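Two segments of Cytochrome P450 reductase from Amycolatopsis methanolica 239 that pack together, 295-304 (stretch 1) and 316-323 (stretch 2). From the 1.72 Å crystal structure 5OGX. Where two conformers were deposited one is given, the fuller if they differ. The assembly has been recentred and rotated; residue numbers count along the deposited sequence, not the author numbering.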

ATOM      1  N   SER A 295      21.336 -12.300  10.463  1.00 27.26           N
ATOM      2  CA  SER A 295      21.870 -11.667   9.263  1.00 23.47           C
ATOM      3  C   SER A 295      20.801 -11.675   8.184  1.00 22.58           C
ATOM      4  O   SER A 295      20.333 -12.743   7.777  1.00 22.63           O
ATOM      5  N   GLY A 296      20.416 -10.483   7.722  1.00 20.20           N
ATOM      6  CA  GLY A 296      19.468 -10.317   6.636  1.00 19.07           C
ATOM      7  C   GLY A 296      20.046 -10.383   5.242  1.00 18.79           C
ATOM      8  O   GLY A 296      19.329 -10.154   4.267  1.00 18.78           O
ATOM      9  N   ARG A 297      21.325 -10.700   5.092  1.00 20.07           N
ATOM     10  CA  ARG A 297      21.902 -10.690   3.755  1.00 21.71           C
ATOM     11  C   ARG A 297      21.270 -11.789   2.907  1.00 19.96           C
ATOM     12  O   ARG A 297      21.202 -12.959   3.321  1.00 18.99           O
ATOM     13  N   GLY A 298      20.797 -11.409   1.722  1.00 18.31           N
ATOM     14  CA  GLY A 298      20.136 -12.335   0.825  1.00 19.83           C
ATOM     15  C   GLY A 298      18.642 -12.411   1.010  1.00 21.64           C
ATOM     16  O   GLY A 298      17.969 -13.098   0.226  1.00 21.48           O
ATOM     17  N   TRP A 299      18.103 -11.718   2.010  1.00 16.72           N
ATOM     18  CA  TRP A 299      16.672 -11.666   2.259  1.00 16.15           C
ATOM     19  C   TRP A 299      16.032 -10.506   1.510  1.00 19.00           C
ATOM     20  O   TRP A 299      16.699  -9.551   1.107  1.00 18.83           O
ATOM     21  N   SER A 300      14.730 -10.621   1.294  0.62 14.96           N
ATOM     22  CA  SER A 300      13.906  -9.489   0.902  0.62 15.61           C
ATOM     23  C   SER A 300      13.036  -9.122   2.092  0.62 19.46           C
ATOM     24  O   SER A 300      12.712  -9.981   2.921  0.62 16.29           O
ATOM     25  N   GLY A 301      12.682  -7.838   2.192  1.00 14.71           N
ATOM     26  CA  GLY A 301      11.879  -7.384   3.318  1.00 15.37           C
ATOM     27  C   GLY A 301      10.761  -6.461   2.894  1.00 17.84           C
ATOM     28  O   GLY A 301      10.930  -5.608   2.022  1.00 18.43           O
ATOM     29  N   TRP A 302       9.613  -6.624   3.534  1.00 13.43           N
ATOM     30  CA  TRP A 302       8.384  -5.916   3.190  1.00 12.76           C
ATOM     31  C   TRP A 302       7.818  -5.332   4.475  1.00 16.67           C
ATOM     32  O   TRP A 302       7.400  -6.081   5.360  1.00 19.56           O
ATOM     33  N   LEU A 303       7.779  -3.994   4.581  1.00 13.65           N
ATOM     34  CA  LEU A 303       7.348  -3.339   5.809  1.00 13.53           C
ATOM     35  C   LEU A 303       6.120  -2.492   5.512  1.00 17.07           C
ATOM     36  O   LEU A 303       6.138  -1.691   4.572  1.00 16.15           O
ATOM     37  N   CYS A 304       5.080  -2.631   6.330  1.00 14.35           N
ATOM     38  CA  CYS A 304       3.894  -1.811   6.119  1.00 14.70           C
ATOM     39  C   CYS A 304       3.279  -1.433   7.458  1.00 20.20           C
ATOM     40  O   CYS A 304       3.124  -2.281   8.336  1.00 18.90           O
ATOM     41  N   ALA A 316      16.749  -0.822  10.441  1.00 19.00           N
ATOM     42  CA  ALA A 316      17.161  -2.025  11.156  1.00 27.20           C
ATOM     43  C   ALA A 316      17.504  -3.152  10.190  1.00 23.77           C
ATOM     44  O   ALA A 316      18.511  -3.848  10.382  1.00 25.42           O
ATOM     45  N   PHE A 317      16.669  -3.362   9.168  1.00 21.50           N
ATOM     46  CA  PHE A 317      17.004  -4.332   8.124  1.00 20.11           C
ATOM     47  C   PHE A 317      18.386  -4.046   7.539  1.00 23.38           C
ATOM     48  O   PHE A 317      19.209  -4.952   7.363  1.00 21.33           O
ATOM     49  N   LYS A 318      18.658  -2.778   7.221  1.00 19.78           N
ATOM     50  CA  LYS A 318      19.917  -2.462   6.548  1.00 23.18           C
ATOM     51  C   LYS A 318      21.109  -2.683   7.469  1.00 26.20           C
ATOM     52  O   LYS A 318      22.174  -3.118   7.018  1.00 28.48           O
ATOM     53  N   ARG A 319      20.947  -2.409   8.763  0.51 27.39           N
ATOM     54  CA  ARG A 319      22.051  -2.609   9.698  0.51 32.03           C
ATOM     55  C   ARG A 319      22.417  -4.081   9.825  0.51 32.49           C
ATOM     56  O   ARG A 319      23.563  -4.407  10.160  0.51 32.44           O
ATOM     57  N   ARG A 320      21.465  -4.978   9.570  1.00 29.28           N
ATOM     58  CA  ARG A 320      21.725  -6.409   9.544  1.00 32.24           C
ATOM     59  C   ARG A 320      22.030  -6.904   8.136  1.00 28.70           C
ATOM     60  O   ARG A 320      21.940  -8.111   7.875  1.00 27.39           O
ATOM     61  N   ARG A 321      22.372  -5.984   7.232  1.00 22.45           N
ATOM     62  CA  ARG A 321      22.989  -6.239   5.940  1.00 25.82           C
ATOM     63  C   ARG A 321      22.003  -6.784   4.918  1.00 21.60           C
ATOM     64  O   ARG A 321      22.413  -7.374   3.914  1.00 20.55           O
ATOM     65  N   MET A 322      20.707  -6.535   5.112  1.00 17.81           N
ATOM     66  CA  MET A 322      19.751  -6.779   4.039  1.00 16.92           C
ATOM     67  C   MET A 322      19.962  -5.729   2.949  1.00 20.27           C
ATOM     68  O   MET A 322      20.218  -4.556   3.244  1.00 22.59           O
ATOM     69  N   SER A 323      19.874  -6.155   1.694  0.60 18.06           N
ATOM     70  CA  SER A 323      20.227  -5.274   0.572  0.60 22.85           C
ATOM     71  C   SER A 323      19.161  -4.204   0.349  0.60 17.88           C
ATOM     72  O   SER A 323      17.977  -4.534   0.222  0.60 19.26           O
TER

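The turn that leads into the strand of stretch 1 packs against the end of the helix in stretch 2, and one direct hydrogen bond joins them: Gly 296 N donates to Arg 320 O at 2.8 Å. Arg 320 is the first residue to leave helical geometry. Gly 296 opens a type II turn closed by the bond from Trp 299 N to Gly 296 O (3.0 Å). The absence of a side chain at Gly 296 suits the close backbone approach, since a CB there would lie tight against CB of Met 322. Two CA-H...O contacts extend the pairing, from Met 322 CA to Gly 296 O and from Arg 297 CA to Arg 321 O, both 3.4 Å.

The apolar part of the contact is built around Met 322 and Phe 317. Met 322 leaves the backbone sideways and runs extended, t at chi1 and chi2, which carries its thioether along the start of the strand; CG lies 3.5 Å from Trp 299 O and SD 3.6 Å from Gly 301 N. The m setting of chi3 brings CE to 4.0 Å from CB of Trp 299. The indole itself, with chi1 m, leads away from stretch 2, so its CB rather than its ring meets the methionine. Phe 317, also m, points toward the strand and sets CE2 3.9 Å from Gly 301 CA and 3.6 Å from Leu 303 CD1. Leu 303 points toward the helix with chi1 m and chi2 off-well at 149°. Gly 301 leaves room for both Phe 317 and Met 322: a CB there would clash with Phe 317 CE2 and Met 322 SD. Ser 300 and Trp 302, both m, point away, in alternation with Gly 301 and Leu 303.

At the exposed margin, Arg 297 is t through chi3, while Arg 321 turns at chi3 (p) and brings its end nearer to stretch 1. Arg 297 CD lies over one face of the Arg 321 guanidinium, and Ser 295 OG sits at its edge, 3.9 Å from Arg 321 NH1. The approach of Arg 297 NH1 to Arg 321 NH2 (3.4 Å) pairs two like-charged donors without a hydrogen bond. With chi1 t, Ser 295 OG accepts a weak hydrogen bond from Arg 297 N at 3.4 Å.

Water 1 bridges the two backbones, donating to Trp 299 O (2.8 Å) and accepting from Ser 323 N (2.9 Å) and, weakly, from Gly 298 N (3.0 Å).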

ATOM      1  CB  SER A 295      23.139 -12.379   8.785  1.00 25.97           C
ATOM      2  OG  SER A 295      23.467 -11.970   7.465  1.00 26.89           O
ATOM      3  CB  ARG A 297      23.413 -10.860   3.817  1.00 23.74           C
ATOM      4  CG  ARG A 297      24.052 -10.530   2.475  1.00 28.81           C
ATOM      5  CD  ARG A 297      25.538 -10.281   2.586  1.00 27.59           C
ATOM      6  NE  ARG A 297      26.052  -9.852   1.284  1.00 31.84           N
ATOM      7  CZ  ARG A 297      27.296 -10.066   0.872  1.00 31.76           C
ATOM      8  NH1 ARG A 297      28.151 -10.699   1.658  1.00 34.27           N
ATOM      9  NH2 ARG A 297      27.686  -9.647  -0.329  1.00 37.25           N
ATOM     10  CB  TRP A 299      16.412 -11.496   3.760  1.00 17.01           C
ATOM     11  CG  TRP A 299      16.574 -12.783   4.484  1.00 17.07           C
ATOM     12  CD1 TRP A 299      17.728 -13.464   4.703  1.00 17.87           C
ATOM     13  CD2 TRP A 299      15.517 -13.557   5.052  1.00 17.19           C
ATOM     14  NE1 TRP A 299      17.457 -14.641   5.404  1.00 21.23           N
ATOM     15  CE2 TRP A 299      16.103 -14.707   5.629  1.00 18.12           C
ATOM     16  CE3 TRP A 299      14.131 -13.373   5.146  1.00 18.95           C
ATOM     17  CZ2 TRP A 299      15.347 -15.684   6.281  1.00 23.02           C
ATOM     18  CZ3 TRP A 299      13.373 -14.347   5.804  1.00 19.46           C
ATOM     19  CH2 TRP A 299      13.990 -15.482   6.365  1.00 19.20           C
ATOM     20  CB  SER A 300      13.042  -9.812  -0.325  0.62 20.29           C
ATOM     21  OG  SER A 300      13.832 -10.331  -1.394  0.62 20.51           O
ATOM     22  CB  TRP A 302       7.381  -6.875   2.542  1.00 18.07           C
ATOM     23  CG  TRP A 302       7.971  -7.548   1.333  1.00 19.51           C
ATOM     24  CD1 TRP A 302       8.925  -8.537   1.293  1.00 19.81           C
ATOM     25  CD2 TRP A 302       7.652  -7.238  -0.009  1.00 15.47           C
ATOM     26  NE1 TRP A 302       9.219  -8.856  -0.022  1.00 17.03           N
ATOM     27  CE2 TRP A 302       8.445  -8.064  -0.835  1.00 17.95           C
ATOM     28  CE3 TRP A 302       6.772  -6.329  -0.596  1.00 17.13           C
ATOM     29  CZ2 TRP A 302       8.389  -8.004  -2.219  1.00 21.63           C
ATOM     30  CZ3 TRP A 302       6.727  -6.261  -1.982  1.00 21.64           C
ATOM     31  CH2 TRP A 302       7.525  -7.102  -2.773  1.00 22.35           C
ATOM     32  CB  LEU A 303       8.452  -2.435   6.388  1.00 15.64           C
ATOM     33  CG  LEU A 303       9.659  -3.081   7.061  1.00 21.77           C
ATOM     34  CD1 LEU A 303      10.886  -2.219   6.863  1.00 30.14           C
ATOM     35  CD2 LEU A 303       9.396  -3.240   8.552  1.00 29.44           C
ATOM     36  CB  CYS A 304       2.884  -2.554   5.248  1.00 15.60           C
ATOM     37  SG  CYS A 304       1.313  -1.715   5.109  1.00 21.27           S
ATOM     38  CB  ALA A 316      16.067  -2.470  12.123  1.00 22.72           C
ATOM     39  CB  PHE A 317      15.963  -4.290   7.005  1.00 17.18           C
ATOM     40  CG  PHE A 317      14.642  -4.946   7.321  1.00 21.30           C
ATOM     41  CD1 PHE A 317      14.430  -5.637   8.498  1.00 26.83           C
ATOM     42  CD2 PHE A 317      13.611  -4.868   6.392  1.00 25.57           C
ATOM     43  CE1 PHE A 317      13.201  -6.245   8.749  1.00 28.21           C
ATOM     44  CE2 PHE A 317      12.396  -5.481   6.629  1.00 25.96           C
ATOM     45  CZ  PHE A 317      12.194  -6.158   7.808  1.00 24.78           C
ATOM     46  CB  LYS A 318      19.899  -1.021   6.034  1.00 25.52           C
ATOM     47  CG  LYS A 318      19.056  -0.816   4.797  1.00 24.88           C
ATOM     48  CD  LYS A 318      18.955   0.678   4.448  1.00 29.18           C
ATOM     49  CE  LYS A 318      18.086   0.906   3.215  1.00 34.69           C
ATOM     50  NZ  LYS A 318      18.217   2.306   2.690  1.00 39.38           N
ATOM     51  CB  ARG A 319      21.695  -2.031  11.064  0.51 36.20           C
ATOM     52  CG  ARG A 319      21.553  -0.519  11.058  0.51 37.87           C
ATOM     53  CD  ARG A 319      21.397   0.033  12.466  0.51 42.36           C
ATOM     54  NE  ARG A 319      20.761  -0.922  13.370  0.51 39.90           N
ATOM     55  CZ  ARG A 319      19.499  -0.840  13.774  0.51 33.69           C
ATOM     56  NH1 ARG A 319      19.015  -1.759  14.591  0.51 28.78           N
ATOM     57  NH2 ARG A 319      18.724   0.157  13.357  0.51 27.52           N
ATOM     58  CB  ARG A 320      20.544  -7.168  10.153  1.00 33.73           C
ATOM     59  CG  ARG A 320      20.358  -6.912  11.654  1.00 46.52           C
ATOM     60  CD  ARG A 320      21.709  -6.824  12.354  1.00 54.13           C
ATOM     61  NE  ARG A 320      21.611  -6.805  13.813  1.00 57.87           N
ATOM     62  CZ  ARG A 320      21.649  -7.888  14.580  1.00 59.38           C
ATOM     63  NH1 ARG A 320      21.773  -9.088  14.032  1.00 52.78           N
ATOM     64  NH2 ARG A 320      21.563  -7.773  15.900  1.00 65.97           N
ATOM     65  CB  ARG A 321      24.214  -7.150   6.085  1.00 30.12           C
ATOM     66  CG  ARG A 321      25.349  -6.429   6.838  1.00 34.48           C
ATOM     67  CD  ARG A 321      26.443  -7.375   7.318  1.00 39.93           C
ATOM     68  NE  ARG A 321      27.318  -7.764   6.219  1.00 44.11           N
ATOM     69  CZ  ARG A 321      27.390  -9.000   5.742  1.00 44.29           C
ATOM     70  NH1 ARG A 321      26.637  -9.952   6.277  1.00 38.05           N
ATOM     71  NH2 ARG A 321      28.209  -9.285   4.737  1.00 45.46           N
ATOM     72  CB  MET A 322      18.319  -6.740   4.595  1.00 20.58           C
ATOM     73  CG  MET A 322      17.261  -7.207   3.628  1.00 19.60           C
ATOM     74  SD  MET A 322      15.578  -7.032   4.189  1.00 18.74           S
ATOM     75  CE  MET A 322      15.618  -8.079   5.666  1.00 19.87           C
ATOM     76  CB  SER A 323      20.407  -6.103  -0.695  0.60 25.16           C
ATOM     77  OG  SER A 323      21.518  -6.972  -0.568  0.60 26.35           O
TER
HETATM   78  O   HOH W   1      19.365  -8.891   0.918  1.00 19.42           O